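Local coordinates for protein aldo-keto reductase 2E (Bombyx mori, PDB 3WCZ) that uses NADPH to reduce carbonyl compounds, with high activity toward 3-dehydroecdysone, and may take part in the regulation of molting, at residues P176-I181 with G200-A205. Residues are numbered along the deposited sequence; the frame is centred on the assembly and turned at random.
With NAP (NADP nicotinamide-adenine-dinucleotide phosphate), chain B.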
ATOM      1  N   PRO A 176     -15.228   2.188   2.001  1.00 11.45           N
ATOM      2  CA  PRO A 176     -13.833   2.054   2.369  1.00  7.98           C
ATOM      3  C   PRO A 176     -13.188   3.417   2.562  1.00  8.38           C
ATOM      4  O   PRO A 176     -13.547   4.381   1.863  1.00 10.59           O
ATOM      5  CB  PRO A 176     -13.233   1.296   1.180  1.00 11.20           C
ATOM      6  CG  PRO A 176     -14.199   1.392   0.111  1.00 16.14           C
ATOM      7  CD  PRO A 176     -15.525   1.575   0.701  1.00 13.09           C
ATOM      8  N   VAL A 177     -12.258   3.522   3.503  1.00  8.67           N
ATOM      9  CA  VAL A 177     -11.459   4.753   3.631  1.00  8.49           C
ATOM     10  C   VAL A 177     -10.426   4.873   2.517  1.00  8.07           C
ATOM     11  O   VAL A 177     -10.059   5.980   2.144  1.00  8.65           O
ATOM     12  CB  VAL A 177     -10.708   4.864   4.976  1.00  8.50           C
ATOM     13  CG1 VAL A 177     -11.679   5.006   6.136  1.00 11.89           C
ATOM     14  CG2 VAL A 177      -9.763   3.678   5.211  1.00 10.19           C
ATOM     15  N   ILE A 178     -10.017   3.720   1.977  1.00  7.42           N
ATOM     16  CA  ILE A 178      -8.888   3.596   1.069  1.00  7.29           C
ATOM     17  C   ILE A 178      -9.133   2.482   0.075  1.00  6.59           C
ATOM     18  O   ILE A 178      -9.732   1.474   0.414  1.00  7.72           O
ATOM     19  CB  ILE A 178      -7.599   3.304   1.874  1.00  9.93           C
ATOM     20  CG1 ILE A 178      -7.030   4.651   2.354  1.00 15.55           C
ATOM     21  CG2 ILE A 178      -6.528   2.510   1.041  1.00  9.29           C
ATOM     22  CD1 ILE A 178      -6.050   4.571   3.457  1.00 20.15           C
ATOM     23  N   ASN A 179      -8.640   2.687  -1.147  1.00  7.31           N
ATOM     24  CA  ASN A 179      -8.421   1.644  -2.134  1.00  7.40           C
ATOM     25  C   ASN A 179      -6.932   1.643  -2.421  1.00  7.46           C
ATOM     26  O   ASN A 179      -6.394   2.659  -2.904  1.00  7.77           O
ATOM     27  CB  ASN A 179      -9.277   1.869  -3.397  1.00  8.51           C
ATOM     28  CG  ASN A 179      -9.214   0.702  -4.394  1.00  7.21           C
ATOM     29  OD1 ASN A 179      -8.861  -0.418  -4.042  1.00  7.50           O
ATOM     30  ND2 ASN A 179      -9.654   0.960  -5.623  1.00  8.42           N
ATOM     31  N   GLN A 180      -6.264   0.525  -2.114  1.00  6.33           N
ATOM     32  CA  GLN A 180      -4.836   0.410  -2.364  1.00  6.77           C
ATOM     33  C   GLN A 180      -4.612  -0.289  -3.700  1.00  7.09           C
ATOM     34  O   GLN A 180      -5.005  -1.453  -3.884  1.00  6.86           O
ATOM     35  CB  GLN A 180      -4.148  -0.343  -1.212  1.00  6.42           C
ATOM     36  CG  GLN A 180      -2.663  -0.586  -1.458  1.00  7.12           C
ATOM     37  CD  GLN A 180      -1.852  -1.238  -0.351  1.00  7.64           C
ATOM     38  OE1 GLN A 180      -1.045  -2.138  -0.641  1.00  7.91           O
ATOM     39  NE2 GLN A 180      -2.026  -0.815   0.886  1.00  7.21           N
ATOM     40  N   ILE A 181      -4.029   0.443  -4.642  1.00  7.09           N
ATOM     41  CA  ILE A 181      -3.902  -0.030  -6.021  1.00  7.94           C
ATOM     42  C   ILE A 181      -2.513   0.339  -6.559  1.00  8.27           C
ATOM     43  O   ILE A 181      -1.790   1.165  -5.972  1.00  7.75           O
ATOM     44  CB  ILE A 181      -5.018   0.562  -6.930  1.00  7.74           C
ATOM     45  CG1 ILE A 181      -5.010   2.076  -6.862  1.00  8.40           C
ATOM     46  CG2 ILE A 181      -6.359  -0.008  -6.504  1.00  9.44           C
ATOM     47  CD1 ILE A 181      -5.939   2.759  -7.890  1.00 12.30           C
ATOM     48  N   GLY A 200     -14.641  10.250  -2.079  1.00  9.95           N
ATOM     49  CA  GLY A 200     -14.012  10.411  -0.780  1.00 10.34           C
ATOM     50  C   GLY A 200     -13.217   9.213  -0.295  1.00 10.29           C
ATOM     51  O   GLY A 200     -13.011   9.048   0.910  1.00 11.12           O
ATOM     52  N   ILE A 201     -12.769   8.393  -1.237  1.00  8.72           N
ATOM     53  CA  ILE A 201     -11.956   7.232  -0.942  1.00  8.84           C
ATOM     54  C   ILE A 201     -10.518   7.559  -1.349  1.00  6.72           C
ATOM     55  O   ILE A 201     -10.242   7.784  -2.530  1.00  9.73           O
ATOM     56  CB  ILE A 201     -12.492   6.013  -1.712  1.00  8.31           C
ATOM     57  CG1 ILE A 201     -13.937   5.693  -1.317  1.00  8.52           C
ATOM     58  CG2 ILE A 201     -11.579   4.792  -1.506  1.00  9.82           C
ATOM     59  CD1 ILE A 201     -14.594   4.662  -2.218  1.00  9.39           C
ATOM     60  N   ALA A 202      -9.630   7.615  -0.366  1.00  7.83           N
ATOM     61  CA  ALA A 202      -8.229   7.904  -0.642  1.00  7.55           C
ATOM     62  C   ALA A 202      -7.555   6.693  -1.288  1.00  7.25           C
ATOM     63  O   ALA A 202      -8.020   5.555  -1.164  1.00  8.29           O
ATOM     64  CB  ALA A 202      -7.494   8.318   0.632  1.00  9.44           C
ATOM     65  N   VAL A 203      -6.453   6.943  -1.985  1.00  7.14           N
ATOM     66  CA  VAL A 203      -5.729   5.901  -2.691  1.00  7.66           C
ATOM     67  C   VAL A 203      -4.329   5.734  -2.133  1.00  7.33           C
ATOM     68  O   VAL A 203      -3.571   6.702  -2.055  1.00  8.29           O
ATOM     69  CB  VAL A 203      -5.693   6.195  -4.184  1.00  8.31           C
ATOM     70  CG1 VAL A 203      -4.795   5.190  -4.896  1.00  9.23           C
ATOM     71  CG2 VAL A 203      -7.127   6.198  -4.719  1.00 12.57           C
ATOM     72  N   MET A 204      -3.991   4.494  -1.776  1.00  6.87           N
ATOM     73  CA  MET A 204      -2.613   4.109  -1.497  1.00  6.88           C
ATOM     74  C   MET A 204      -2.048   3.532  -2.787  1.00  7.43           C
ATOM     75  O   MET A 204      -2.715   2.737  -3.447  1.00  8.58           O
ATOM     76  CB  MET A 204      -2.520   3.083  -0.358  1.00  7.15           C
ATOM     77  CG  MET A 204      -2.850   3.643   1.010  1.00  7.78           C
ATOM     78  SD  MET A 204      -2.830   2.395   2.336  1.00  8.39           S
ATOM     79  CE  MET A 204      -1.055   2.139   2.525  1.00  9.44           C
ATOM     80  N   ALA A 205      -0.847   3.989  -3.165  1.00  7.51           N
ATOM     81  CA  ALA A 205      -0.173   3.591  -4.396  1.00  7.47           C
ATOM     82  C   ALA A 205       0.925   2.584  -4.121  1.00  8.03           C
ATOM     83  O   ALA A 205       2.000   2.917  -3.564  1.00  7.51           O
ATOM     84  CB  ALA A 205       0.427   4.843  -5.076  1.00  8.20           C
TER
HETATM   85  PA  NAP B 401       8.578  -0.758  -4.790  1.00  7.92           P
HETATM   86  O1A NAP B 401       8.514   0.023  -3.544  1.00  9.16           O
HETATM   87  O2A NAP B 401       7.800  -0.439  -5.972  1.00  8.11           O
HETATM   88  O5B NAP B 401      10.038  -1.049  -5.256  1.00  8.86           O
HETATM   89  C5B NAP B 401      11.000  -1.535  -4.370  1.00  9.54           C
HETATM   90  C4B NAP B 401      12.392  -1.661  -4.972  1.00  8.79           C
HETATM   91  O4B NAP B 401      12.943  -0.347  -5.184  1.00 10.31           O
HETATM   92  C3B NAP B 401      13.383  -2.430  -4.187  1.00 10.82           C
HETATM   93  O3B NAP B 401      14.168  -3.152  -5.106  1.00 11.36           O
HETATM   94  C2B NAP B 401      14.142  -1.393  -3.508  1.00  9.96           C
HETATM   95  O2B NAP B 401      15.448  -1.778  -3.130  1.00 10.80           O
HETATM   96  C1B NAP B 401      14.178  -0.272  -4.513  1.00 11.14           C
HETATM   97  N9A NAP B 401      14.268   1.075  -3.989  1.00 10.79           N
HETATM   98  C8A NAP B 401      13.605   1.546  -2.912  1.00  9.16           C
HETATM   99  N7A NAP B 401      13.800   2.839  -2.756  1.00 10.16           N
HETATM  100  C5A NAP B 401      14.635   3.250  -3.762  1.00 11.09           C
HETATM  101  C6A NAP B 401      15.187   4.487  -4.111  1.00 11.83           C
HETATM  102  N6A NAP B 401      14.990   5.668  -3.389  1.00 13.84           N
HETATM  103  N1A NAP B 401      15.982   4.506  -5.195  1.00 15.35           N
HETATM  104  C2A NAP B 401      16.207   3.403  -5.908  1.00 13.05           C
HETATM  105  N3A NAP B 401      15.684   2.201  -5.611  1.00 13.04           N
HETATM  106  C4A NAP B 401      14.883   2.132  -4.537  1.00 11.35           C
HETATM  107  O3  NAP B 401       8.220  -2.279  -4.359  1.00  9.84           O
HETATM  108  PN  NAP B 401       6.943  -3.212  -4.166  1.00  8.29           P
HETATM  109  O1N NAP B 401       7.310  -4.129  -3.058  1.00  9.32           O
HETATM  110  O2N NAP B 401       6.586  -3.779  -5.495  1.00  9.53           O
HETATM  111  O5D NAP B 401       5.736  -2.271  -3.735  1.00  7.70           O
HETATM  112  C5D NAP B 401       5.785  -1.540  -2.555  1.00  8.81           C
HETATM  113  C4D NAP B 401       4.858  -2.028  -1.434  1.00  7.95           C
HETATM  114  O4D NAP B 401       3.496  -1.919  -1.807  1.00  8.14           O
HETATM  115  C3D NAP B 401       5.005  -3.473  -1.080  1.00  6.71           C
HETATM  116  O3D NAP B 401       6.204  -3.748  -0.384  1.00  7.48           O
HETATM  117  C2D NAP B 401       3.784  -3.719  -0.344  1.00  8.19           C
HETATM  118  O2D NAP B 401       3.845  -3.148   0.932  1.00  7.76           O
HETATM  119  C1D NAP B 401       2.773  -3.004  -1.215  1.00  8.41           C
HETATM  120  N1N NAP B 401       2.108  -3.759  -2.284  1.00  8.48           N
HETATM  121  C2N NAP B 401       0.813  -4.102  -2.161  1.00  7.55           C
HETATM  122  C3N NAP B 401       0.187  -4.792  -3.169  1.00  9.28           C
HETATM  123  C7N NAP B 401      -1.252  -5.088  -2.978  1.00  9.39           C
HETATM  124  O7N NAP B 401      -1.981  -4.425  -2.202  1.00 10.19           O
HETATM  125  N7N NAP B 401      -1.780  -6.023  -3.796  1.00  5.79           N
HETATM  126  C4N NAP B 401       0.893  -5.220  -4.309  1.00  9.17           C
HETATM  127  C5N NAP B 401       2.237  -4.845  -4.439  1.00  9.24           C
HETATM  128  C6N NAP B 401       2.799  -4.114  -3.400  1.00  9.66           C
HETATM  129  P2B NAP B 401      15.981  -1.657  -1.624  1.00 11.61           P
HETATM  130  O1X NAP B 401      17.394  -2.268  -1.701  1.00 13.70           O
HETATM  131  O2X NAP B 401      16.054  -0.233  -1.284  1.00 11.72           O
HETATM  132  O3X NAP B 401      15.044  -2.454  -0.752  1.00 12.36           O
HETATM  133  O   HOH W   1     -11.214   8.369   3.072  1.00 11.35           O
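Two neighbouring parallel strands of the aldo-keto reductase TIM barrel, joined in a beta-alpha-beta crossover through helix 190-198, meet where Ile178 pairs with Ala202 and Gln180 with Met204. Four backbone hydrogen bonds alternate along the seam, among them Asn179 N to Ala202 O and Ile181 N to Met204 O, both 2.9 Å. At the entrance to the pair, one water donates to both Val177 O and Gly200 O, bridging the loops.

Side chains alternate between the two faces here, Ile178, Gln180, Ala202 and Met204 on one and Asn179, Ile181, Val203 and Ala205 on the other. On the barrel-interior face, Met204 is bent at chi3 (74°) and lies across two partners: its CG packs on Ile178 CG2 at 3.8 Å, while its thioether receives a weak hydrogen bond from Gln180, NE2 to SD 3.6 Å. Gln180 runs extended, with CG anti to the backbone N (chi1 176°), which carries its amide to the cofactor end. There OE1 stands 2.9 Å from O7N of the NADP carboxamide, and NE2 also bonds Asp53, which in turn hydrogen-bonds NADP. An alanine at Gln180 would probably leave Asp53 without this amide donor and open a gap beside Met204 and the nicotinamide carboxamide.

On the opposite face, Ile181 CG1 touches Val203 CG1 at 3.7 Å, and Ile201 lays CG2 against the backbone of Ile178 and Asn179. Helices 162-170 and 190-198 cover this outer layer through Ile165 and Cys196, whereas inside the barrel Ile178 and Met204 both meet Leu116 of strand 114-119.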